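Local structure of acetylserotonin O-methyltransferase (Homo sapiens, 4A6D) at residues Asp246-Ala251 with Tyr270-Pro275; His264-Ile269 with Gly277-Ile282; Cys184-Gly189 with Asp240-Ala245. The protein catalyses the transfer of a methyl group from S-adenosyl-L-methionine to N-acetylserotonin, giving melatonin, and works as a homodimer. All coordinates share one frame; numbering follows the deposited sequence. Where two conformers were deposited one is given.

Interaction 1: Asp246-Ala251 with Tyr270-Pro275. With ZN (zinc ion), chain B; SAM (S-adenosylmethionine), chain D.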
loop_
_atom_site.group_PDB
_atom_site.type_symbol
_atom_site.label_atom_id
_atom_site.label_comp_id
_atom_site.label_asym_id
_atom_site.label_seq_id
_atom_site.Cartn_x
_atom_site.Cartn_y
_atom_site.Cartn_z
ATOM N N ASP A 246 -40.074 12.254 7.355
ATOM C CA ASP A 246 -40.528 12.562 6.004
ATOM C C ASP A 246 -39.454 12.064 5.072
ATOM O O ASP A 246 -39.757 11.664 3.950
ATOM C CB ASP A 246 -40.731 14.088 5.834
ATOM C CG ASP A 246 -41.730 14.677 6.811
ATOM O OD1 ASP A 246 -42.870 14.193 6.850
ATOM O OD2 ASP A 246 -41.366 15.621 7.538
ATOM N N LEU A 247 -38.191 12.080 5.557
ATOM C CA LEU A 247 -36.998 11.623 4.832
ATOM C C LEU A 247 -36.143 10.691 5.674
ATOM O O LEU A 247 -35.768 11.026 6.808
ATOM C CB LEU A 247 -36.169 12.825 4.343
ATOM C CG LEU A 247 -34.883 12.545 3.571
ATOM C CD1 LEU A 247 -35.166 12.073 2.166
ATOM C CD2 LEU A 247 -33.996 13.764 3.547
ATOM N N TYR A 248 -35.816 9.526 5.104
ATOM C CA TYR A 248 -34.866 8.582 5.707
ATOM C C TYR A 248 -33.554 8.667 4.917
ATOM O O TYR A 248 -33.584 8.593 3.687
ATOM C CB TYR A 248 -35.442 7.154 5.751
ATOM C CG TYR A 248 -36.600 7.051 6.729
ATOM C CD1 TYR A 248 -36.376 6.798 8.082
ATOM C CD2 TYR A 248 -37.909 7.311 6.323
ATOM C CE1 TYR A 248 -37.420 6.785 8.998
ATOM C CE2 TYR A 248 -38.971 7.289 7.236
ATOM C CZ TYR A 248 -38.715 7.031 8.570
ATOM O OH TYR A 248 -39.742 6.944 9.469
ATOM N N ILE A 249 -32.423 8.914 5.605
ATOM C CA ILE A 249 -31.096 9.036 4.977
ATOM C C ILE A 249 -30.294 7.766 5.215
ATOM O O ILE A 249 -30.168 7.341 6.359
ATOM C CB ILE A 249 -30.318 10.295 5.466
ATOM C CG1 ILE A 249 -31.188 11.586 5.368
ATOM C CG2 ILE A 249 -28.945 10.431 4.758
ATOM C CD1 ILE A 249 -30.555 12.907 5.974
ATOM N N LEU A 250 -29.765 7.153 4.152
ATOM C CA LEU A 250 -28.915 5.960 4.291
ATOM C C LEU A 250 -27.534 6.272 3.693
ATOM O O LEU A 250 -27.347 6.155 2.472
ATOM C CB LEU A 250 -29.522 4.700 3.633
ATOM C CG LEU A 250 -30.687 3.979 4.307
ATOM C CD1 LEU A 250 -31.210 2.889 3.399
ATOM C CD2 LEU A 250 -30.267 3.320 5.600
ATOM N N ALA A 251 -26.608 6.794 4.532
ATOM C CA ALA A 251 -25.240 7.155 4.084
ATOM C C ALA A 251 -24.304 6.033 4.504
ATOM O O ALA A 251 -24.191 5.727 5.697
ATOM C CB ALA A 251 -24.795 8.482 4.686
ATOM N N TYR A 270 -39.821 1.742 3.363
ATOM C CA TYR A 270 -40.947 2.024 2.480
ATOM C C TYR A 270 -42.304 2.000 3.236
ATOM O O TYR A 270 -43.051 2.973 3.167
ATOM C CB TYR A 270 -40.969 1.076 1.276
ATOM C CG TYR A 270 -42.111 1.401 0.330
ATOM C CD1 TYR A 270 -41.982 2.397 -0.627
ATOM C CD2 TYR A 270 -43.317 0.706 0.398
ATOM C CE1 TYR A 270 -43.039 2.731 -1.460
ATOM C CE2 TYR A 270 -44.383 1.022 -0.446
ATOM C CZ TYR A 270 -44.241 2.038 -1.368
ATOM O OH TYR A 270 -45.251 2.290 -2.256
ATOM N N HIS A 271 -42.589 0.896 3.948
ATOM C CA HIS A 271 -43.802 0.701 4.722
ATOM C C HIS A 271 -43.935 1.644 5.907
ATOM O O HIS A 271 -45.043 1.868 6.355
ATOM C CB HIS A 271 -44.003 -0.774 5.086
ATOM C CG HIS A 271 -44.264 -1.619 3.877
ATOM N ND1 HIS A 271 -45.462 -1.519 3.164
ATOM C CD2 HIS A 271 -43.454 -2.496 3.242
ATOM C CE1 HIS A 271 -45.355 -2.372 2.156
ATOM N NE2 HIS A 271 -44.166 -2.983 2.157
ATOM N N THR A 272 -42.829 2.278 6.332
ATOM C CA THR A 272 -42.822 3.301 7.373
ATOM C C THR A 272 -43.120 4.700 6.732
ATOM O O THR A 272 -43.694 5.549 7.404
ATOM C CB THR A 272 -41.513 3.246 8.178
ATOM O OG1 THR A 272 -41.327 1.908 8.662
ATOM C CG2 THR A 272 -41.520 4.182 9.371
ATOM N N CYS A 273 -42.729 4.923 5.456
ATOM C CA CYS A 273 -42.952 6.184 4.754
ATOM C C CYS A 273 -44.433 6.443 4.486
ATOM O O CYS A 273 -45.243 5.523 4.402
ATOM C CB CYS A 273 -42.136 6.282 3.456
ATOM S SG CYS A 273 -40.378 6.676 3.693
ATOM N N LYS A 274 -44.749 7.711 4.266
ATOM C CA LYS A 274 -46.080 8.164 3.931
ATOM C C LYS A 274 -45.974 8.786 2.537
ATOM O O LYS A 274 -44.852 9.021 2.102
ATOM C CB LYS A 274 -46.607 9.154 5.007
ATOM C CG LYS A 274 -45.823 10.459 5.047
ATOM C CD LYS A 274 -46.502 11.596 5.823
ATOM C CE LYS A 274 -45.465 12.526 6.417
ATOM N NZ LYS A 274 -44.036 12.054 6.237
ATOM N N PRO A 275 -47.103 9.040 1.819
ATOM C CA PRO A 275 -47.022 9.674 0.491
ATOM C C PRO A 275 -46.194 10.946 0.526
ATOM O O PRO A 275 -46.341 11.739 1.464
ATOM C CB PRO A 275 -48.488 10.002 0.180
ATOM C CG PRO A 275 -49.232 9.008 0.894
ATOM C CD PRO A 275 -48.504 8.769 2.182
HETATM ZN ZN ZN B . -43.439 -4.114 0.509
HETATM N N SAM D . -23.859 6.966 8.176
HETATM C CA SAM D . -22.511 7.089 8.774
HETATM C C SAM D . -21.404 7.702 7.891
HETATM O O SAM D . -21.504 7.582 6.688
HETATM O OXT SAM D . -20.394 8.323 8.355
HETATM C CB SAM D . -22.151 5.729 9.315
HETATM C CG SAM D . -21.884 4.684 8.225
HETATM S SD SAM D . -21.348 3.140 9.046
HETATM C CE SAM D . -20.643 2.289 7.694
HETATM C "C5'" SAM D . -22.868 2.136 9.110
HETATM C "C4'" SAM D . -23.611 2.600 10.371
HETATM O "O4'" SAM D . -24.731 1.738 10.471
HETATM C "C3'" SAM D . -22.757 2.414 11.684
HETATM O "O3'" SAM D . -22.752 3.613 12.476
HETATM C "C2'" SAM D . -23.452 1.187 12.361
HETATM O "O2'" SAM D . -23.409 1.101 13.786
HETATM C "C1'" SAM D . -24.898 1.363 11.862
HETATM N N9 SAM D . -25.682 0.113 11.935
HETATM C C8 SAM D . -25.274 -1.149 11.509
HETATM N N7 SAM D . -26.221 -2.015 11.714
HETATM C C5 SAM D . -27.290 -1.386 12.344
HETATM C C6 SAM D . -28.552 -1.777 12.831
HETATM N N6 SAM D . -28.955 -3.058 12.649
HETATM N N1 SAM D . -29.393 -0.830 13.381
HETATM C C2 SAM D . -28.998 0.438 13.562
HETATM N N3 SAM D . -27.795 0.833 13.119
HETATM C C4 SAM D . -26.955 0.002 12.470
HETATM O O HOH W 1 -45.531 -4.751 0.213
#
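D246, just before strand 247-251, and Y248 near its start meet T272, C273 and K274, where the C-terminal part of helix 259-272 leads on toward strand 278-283. The contact closes the strand-to-helix half of a beta-alpha-beta unit in the Rossmann-like methyltransferase domain.

Charge pairing comes first. K274 NZ lies 2.5 Å from D246 OD1, a hydrogen-bonded salt bridge that uses the anti lone pair of OD1, turned away from the other carboxylate oxygen. The lysine chain reaches it by a bend at its far end (chi4 -6°), which brings NZ to the D246 carboxylate. D246 OD2 accepts the backbone N-H of L182, so both carboxylate oxygens are engaged and the group's rotation is fixed. An asparagine in place of D246 would probably leave the K274 ammonium without its countercharge and free that lysine's end to drift toward solvent.

The second kind of contact surrounds the buried Y248 ring. C273 SG sits at its edge, near the ring plane, 4.8 Å from the ring centroid and 3.7 Å from Y248 CD2, a cysteine sulfur-aromatic contact. T272 CG2 approaches the phenol end obliquely, 3.3 Å from Y248 OH. That hydroxyl is hydrogen-bonded to P243 O, while T272 OG1 bonds to R268 O one turn back.

The two segments also reach two bound groups. H271 NE2 binds the zinc ion at 2.1 Å, with E267 and a water as further ligands. At the far end of the strand A251 O accepts a hydrogen bond from the amino N of S-adenosylmethionine, 2.8 Å away.

Interaction 2: His264-Ile269 with Gly277-Ile282. With ZN (zinc ion), chain B.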
loop_
_atom_site.group_PDB
_atom_site.type_symbol
_atom_site.label_atom_id
_atom_site.label_comp_id
_atom_site.label_asym_id
_atom_site.label_seq_id
_atom_site.Cartn_x
_atom_site.Cartn_y
_atom_site.Cartn_z
ATOM N N HIS A 264 -34.573 -6.033 2.488
ATOM C CA HIS A 264 -35.317 -6.111 3.745
ATOM C C HIS A 264 -35.437 -4.734 4.422
ATOM O O HIS A 264 -36.547 -4.314 4.758
ATOM C CB HIS A 264 -34.699 -7.172 4.677
ATOM C CG HIS A 264 -35.341 -7.273 6.030
ATOM N ND1 HIS A 264 -34.587 -7.211 7.189
ATOM C CD2 HIS A 264 -36.642 -7.438 6.367
ATOM C CE1 HIS A 264 -35.447 -7.327 8.185
ATOM N NE2 HIS A 264 -36.693 -7.467 7.740
ATOM N N LEU A 265 -34.303 -4.027 4.576
ATOM C CA LEU A 265 -34.260 -2.701 5.198
ATOM C C LEU A 265 -35.060 -1.681 4.352
ATOM O O LEU A 265 -35.841 -0.912 4.917
ATOM C CB LEU A 265 -32.795 -2.222 5.412
ATOM C CG LEU A 265 -32.654 -0.773 5.923
ATOM C CD1 LEU A 265 -33.319 -0.585 7.325
ATOM C CD2 LEU A 265 -31.231 -0.337 5.924
ATOM N N LEU A 266 -34.876 -1.701 3.002
ATOM C CA LEU A 266 -35.592 -0.807 2.133
ATOM C C LEU A 266 -37.101 -0.977 2.238
ATOM O O LEU A 266 -37.812 0.027 2.261
ATOM C CB LEU A 266 -35.106 -0.885 0.687
ATOM C CG LEU A 266 -33.669 -0.366 0.411
ATOM C CD1 LEU A 266 -33.316 -0.561 -1.014
ATOM C CD2 LEU A 266 -33.519 1.089 0.783
ATOM N N GLU A 267 -37.568 -2.241 2.380
ATOM C CA GLU A 267 -38.971 -2.624 2.522
ATOM C C GLU A 267 -39.578 -2.044 3.813
ATOM O O GLU A 267 -40.656 -1.449 3.775
ATOM C CB GLU A 267 -39.127 -4.157 2.469
ATOM C CG GLU A 267 -39.089 -4.759 1.068
ATOM C CD GLU A 267 -40.329 -4.640 0.188
ATOM O OE1 GLU A 267 -41.287 -3.923 0.564
ATOM O OE2 GLU A 267 -40.341 -5.281 -0.889
ATOM N N ARG A 268 -38.844 -2.149 4.929
ATOM C CA ARG A 268 -39.247 -1.630 6.247
ATOM C C ARG A 268 -39.409 -0.110 6.202
ATOM O O ARG A 268 -40.405 0.399 6.704
ATOM C CB ARG A 268 -38.228 -2.059 7.312
ATOM C CG ARG A 268 -38.227 -3.579 7.504
ATOM C CD ARG A 268 -37.596 -4.090 8.796
ATOM N NE ARG A 268 -37.211 -3.011 9.695
ATOM C CZ ARG A 268 -37.885 -2.649 10.772
ATOM N NH1 ARG A 268 -38.945 -3.348 11.167
ATOM N NH2 ARG A 268 -37.484 -1.616 11.490
ATOM N N ILE A 269 -38.443 0.595 5.545
ATOM C CA ILE A 269 -38.442 2.054 5.355
ATOM C C ILE A 269 -39.622 2.437 4.492
ATOM O O ILE A 269 -40.350 3.355 4.851
ATOM C CB ILE A 269 -37.115 2.547 4.720
ATOM C CG1 ILE A 269 -35.897 2.215 5.630
ATOM C CG2 ILE A 269 -37.200 4.050 4.347
ATOM C CD1 ILE A 269 -34.520 2.563 4.934
ATOM N N GLY A 277 -43.047 10.972 1.026
ATOM C CA GLY A 277 -41.878 10.588 1.804
ATOM C C GLY A 277 -40.689 10.277 0.908
ATOM O O GLY A 277 -40.864 9.869 -0.247
ATOM N N GLY A 278 -39.487 10.491 1.430
ATOM C CA GLY A 278 -38.277 10.260 0.663
ATOM C C GLY A 278 -37.243 9.377 1.329
ATOM O O GLY A 278 -37.201 9.230 2.555
ATOM N N ILE A 279 -36.366 8.830 0.495
ATOM C CA ILE A 279 -35.214 8.045 0.909
ATOM C C ILE A 279 -33.996 8.636 0.203
ATOM O O ILE A 279 -33.994 8.748 -1.021
ATOM C CB ILE A 279 -35.378 6.516 0.737
ATOM C CG1 ILE A 279 -34.136 5.777 1.303
ATOM C CG2 ILE A 279 -35.713 6.128 -0.727
ATOM C CD1 ILE A 279 -34.289 4.436 1.530
ATOM N N LEU A 280 -33.018 9.107 0.992
ATOM C CA LEU A 280 -31.800 9.705 0.488
ATOM C C LEU A 280 -30.681 8.730 0.731
ATOM O O LEU A 280 -30.322 8.488 1.883
ATOM C CB LEU A 280 -31.497 11.071 1.137
ATOM C CG LEU A 280 -30.213 11.784 0.605
ATOM C CD1 LEU A 280 -30.360 12.192 -0.854
ATOM C CD2 LEU A 280 -29.866 12.983 1.435
ATOM N N VAL A 281 -30.179 8.126 -0.349
ATOM C CA VAL A 281 -29.107 7.134 -0.341
ATOM C C VAL A 281 -27.824 7.850 -0.722
ATOM O O VAL A 281 -27.785 8.521 -1.758
ATOM C CB VAL A 281 -29.417 5.912 -1.247
ATOM C CG1 VAL A 281 -28.191 4.992 -1.385
ATOM C CG2 VAL A 281 -30.650 5.142 -0.732
ATOM N N ILE A 282 -26.816 7.789 0.164
ATOM C CA ILE A 282 -25.538 8.461 -0.067
ATOM C C ILE A 282 -24.460 7.411 -0.138
ATOM O O ILE A 282 -24.135 6.794 0.867
ATOM C CB ILE A 282 -25.216 9.578 0.960
ATOM C CG1 ILE A 282 -26.268 10.696 0.868
ATOM C CG2 ILE A 282 -23.761 10.125 0.730
ATOM C CD1 ILE A 282 -26.333 11.563 2.028
HETATM ZN ZN ZN B . -43.439 -4.114 0.509
HETATM O O HOH W 1 -45.531 -4.751 0.213
#
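Helix 259-272 packs on one face of the sheet as the crossover helix of the beta-alpha-beta unit formed with strands 247-251 and 278-283, and here its inner side rests on the second of those strands. One methyl carries the contact: I279 CD1 meets L266 CD2 at 3.5 Å and I269 CD1 at 3.9 Å, so the isoleucine tip touches two branches set three residues apart on the helix. In I279, CG1 stands opposite the backbone N (chi1 -176°) and the chain stays extended through chi2, which carries CD1 out from the strand to the helix. It crosses each of the two helix side chains at about a right angle. I269 CG2 also comes within 4.1 Å of that same I279 CD1.

L250 of the neighbouring strand and L321 of helix 314-324 pack onto this group from beyond the two segments. Away from the sheet the same helix turn carries E267, whose OE1 binds the zinc ion at 2.2 Å, together with H271 and a water.

The contact itself consists of methyl groups on buried residues. Its hold therefore depends on van der Waals fit and the exclusion of water, with shape rather than polar direction setting how helix and strand meet.

Interaction 3: Cys184-Gly189 with Asp240-Ala245. With SAM (S-adenosylmethionine), chain D.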
loop_
_atom_site.group_PDB
_atom_site.type_symbol
_atom_site.label_atom_id
_atom_site.label_comp_id
_atom_site.label_asym_id
_atom_site.label_seq_id
_atom_site.Cartn_x
_atom_site.Cartn_y
_atom_site.Cartn_z
ATOM N N CYS A 184 -34.587 11.470 9.346
ATOM C CA CYS A 184 -33.984 10.411 10.157
ATOM C C CYS A 184 -32.745 9.863 9.464
ATOM O O CYS A 184 -32.831 9.405 8.322
ATOM C CB CYS A 184 -34.976 9.303 10.516
ATOM S SG CYS A 184 -34.241 7.939 11.465
ATOM N N ASP A 185 -31.587 9.953 10.139
ATOM C CA ASP A 185 -30.323 9.405 9.614
ATOM C C ASP A 185 -30.167 7.997 10.168
ATOM O O ASP A 185 -29.846 7.824 11.350
ATOM C CB ASP A 185 -29.101 10.279 9.960
ATOM C CG ASP A 185 -27.867 9.969 9.123
ATOM O OD1 ASP A 185 -27.928 9.031 8.292
ATOM O OD2 ASP A 185 -26.827 10.640 9.320
ATOM N N LEU A 186 -30.510 6.995 9.336
ATOM C CA LEU A 186 -30.473 5.579 9.721
ATOM C C LEU A 186 -29.073 5.091 9.658
ATOM O O LEU A 186 -28.499 5.036 8.570
ATOM C CB LEU A 186 -31.366 4.750 8.793
ATOM C CG LEU A 186 -32.856 4.968 8.919
ATOM C CD1 LEU A 186 -33.548 4.429 7.724
ATOM C CD2 LEU A 186 -33.397 4.303 10.155
ATOM N N GLY A 187 -28.501 4.783 10.812
ATOM C CA GLY A 187 -27.103 4.372 10.895
ATOM C C GLY A 187 -26.267 5.628 10.860
ATOM O O GLY A 187 -25.208 5.652 10.244
ATOM N N GLY A 188 -26.786 6.687 11.480
ATOM C CA GLY A 188 -26.172 8.012 11.492
ATOM C C GLY A 188 -24.875 8.178 12.255
ATOM O O GLY A 188 -24.256 9.243 12.170
ATOM N N GLY A 189 -24.484 7.153 13.021
ATOM C CA GLY A 189 -23.245 7.141 13.800
ATOM C C GLY A 189 -23.153 8.249 14.829
ATOM O O GLY A 189 -24.080 8.453 15.618
ATOM N N ASP A 240 -36.582 -3.009 14.810
ATOM C CA ASP A 240 -37.215 -2.041 15.715
ATOM C C ASP A 240 -38.120 -1.054 15.008
ATOM O O ASP A 240 -37.968 -0.915 13.804
ATOM C CB ASP A 240 -36.134 -1.285 16.481
ATOM C CG ASP A 240 -35.444 -2.119 17.535
ATOM O OD1 ASP A 240 -35.950 -3.219 17.849
ATOM O OD2 ASP A 240 -34.468 -1.633 18.116
ATOM N N PRO A 241 -39.083 -0.348 15.670
ATOM C CA PRO A 241 -39.858 0.663 14.912
ATOM C C PRO A 241 -38.924 1.836 14.586
ATOM O O PRO A 241 -38.051 2.188 15.405
ATOM C CB PRO A 241 -40.996 1.051 15.858
ATOM C CG PRO A 241 -40.485 0.723 17.223
ATOM C CD PRO A 241 -39.446 -0.353 17.105
ATOM N N LEU A 242 -39.033 2.370 13.355
ATOM C CA LEU A 242 -38.168 3.482 12.943
ATOM C C LEU A 242 -38.781 4.778 13.435
ATOM O O LEU A 242 -40.015 4.861 13.552
ATOM C CB LEU A 242 -37.953 3.546 11.414
ATOM C CG LEU A 242 -37.511 2.279 10.656
ATOM C CD1 LEU A 242 -37.513 2.535 9.151
ATOM C CD2 LEU A 242 -36.180 1.795 11.104
ATOM N N PRO A 243 -37.944 5.795 13.766
ATOM C CA PRO A 243 -38.507 7.122 14.147
ATOM C C PRO A 243 -39.375 7.660 13.000
ATOM O O PRO A 243 -39.066 7.352 11.851
ATOM C CB PRO A 243 -37.251 7.996 14.325
ATOM C CG PRO A 243 -36.117 7.002 14.534
ATOM C CD PRO A 243 -36.472 5.840 13.674
ATOM N N GLU A 244 -40.472 8.403 13.284
ATOM C CA GLU A 244 -41.316 8.970 12.212
ATOM C C GLU A 244 -40.522 10.043 11.535
ATOM O O GLU A 244 -39.809 10.797 12.212
ATOM C CB GLU A 244 -42.643 9.539 12.727
ATOM C CG GLU A 244 -43.760 8.503 12.742
ATOM C CD GLU A 244 -44.470 8.354 14.080
ATOM O OE1 GLU A 244 -43.855 7.811 15.030
ATOM O OE2 GLU A 244 -45.644 8.785 14.178
ATOM N N ALA A 245 -40.552 10.050 10.200
ATOM C CA ALA A 245 -39.757 10.981 9.397
ATOM C C ALA A 245 -40.348 11.109 8.002
ATOM O O ALA A 245 -41.048 10.200 7.532
ATOM C CB ALA A 245 -38.309 10.497 9.298
HETATM N N SAM D . -23.859 6.966 8.176
HETATM C CA SAM D . -22.511 7.089 8.774
HETATM C C SAM D . -21.404 7.702 7.891
HETATM O O SAM D . -21.504 7.582 6.688
HETATM O OXT SAM D . -20.394 8.323 8.355
HETATM C CB SAM D . -22.151 5.729 9.315
HETATM C CG SAM D . -21.884 4.684 8.225
HETATM S SD SAM D . -21.348 3.140 9.046
HETATM C CE SAM D . -20.643 2.289 7.694
HETATM C "C5'" SAM D . -22.868 2.136 9.110
HETATM C "C4'" SAM D . -23.611 2.600 10.371
HETATM O "O4'" SAM D . -24.731 1.738 10.471
HETATM C "C3'" SAM D . -22.757 2.414 11.684
HETATM O "O3'" SAM D . -22.752 3.613 12.476
HETATM C "C2'" SAM D . -23.452 1.187 12.361
HETATM O "O2'" SAM D . -23.409 1.101 13.786
HETATM C "C1'" SAM D . -24.898 1.363 11.862
HETATM N N9 SAM D . -25.682 0.113 11.935
HETATM C C8 SAM D . -25.274 -1.149 11.509
HETATM N N7 SAM D . -26.221 -2.015 11.714
HETATM C C5 SAM D . -27.290 -1.386 12.344
HETATM C C6 SAM D . -28.552 -1.777 12.831
HETATM N N6 SAM D . -28.955 -3.058 12.649
HETATM N N1 SAM D . -29.393 -0.830 13.381
HETATM C C2 SAM D . -28.998 0.438 13.562
HETATM N N3 SAM D . -27.795 0.833 13.119
HETATM C C4 SAM D . -26.955 0.002 12.470
#
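C184 packs against P243 and A245, and L186 against L242, where strand 182-186 meets the loop that leads into strand 247-251. The tight part lies at C184. Its SG is set opposite the backbone N (chi1 178°) and reaches the proline ring, 3.7 Å from P243 CG and 3.8 Å from P243 CD, so the sulfur rests against the CG-CD side of the pyrrolidine. Its CB meets A245 CB at 3.7 Å, and the small alanine allows the two backbones to draw close, with C184 CA and A245 CA 5.9 Å apart. Further along, L186 and L242 cross at about a right angle and touch through one methyl each, L186 CD2 to L242 CD2 at 3.9 Å. F237, a residue of the S-adenosylmethionine site, packs on both leucines, and I269 of helix 259-272 does the same.

Strand 182-186 is the first strand of the Rossmann-like methyltransferase sheet and the middle one of its five parallel strands, and the glycines that follow it form the cofactor loop. A type II turn runs from D185 to G188, closed by a weak G188 N to D185 O bond. G187 takes a positive phi of 81°, and a side chain there would probably clash with the ribose O4' of S-adenosylmethionine. G187 O accepts a hydrogen bond from the cofactor's amino N at 2.8 Å, and G189 N is hydrogen-bonded to D210 OD2.

The loop is looser on its outer side. P241 and E244 are exposed and D240 partly so, and none of the three packs against the strand. D240 is held by polar bonds instead, its OD2 accepting a hydrogen bond from D236 N and its O one from R268 NH2.

Interactions 1 and 2 share helix 259-272 and, on the sheet, the adjacent strands 247-251 and 278-283; interaction 3 lies on the other neighbour of 247-251, strand 182-186. Interactions 2 and 3 are buried and apolar, methyls on methyls in one case and cysteine against proline and alanine, with a leucine pair beside them, in the other. Interaction 1 is only partly buried: its tyrosine and cysteine are enclosed, but a salt bridge marks the more exposed end. Strand pairing joins 1 to both others, I249 N to C184 O and L250 N to L280 O, while I269 CD1 packs on L186 CD1 between 2 and 3. Interactions 1 and 3 both grip the cofactor's amino group; 1 and 2 share the zinc ion.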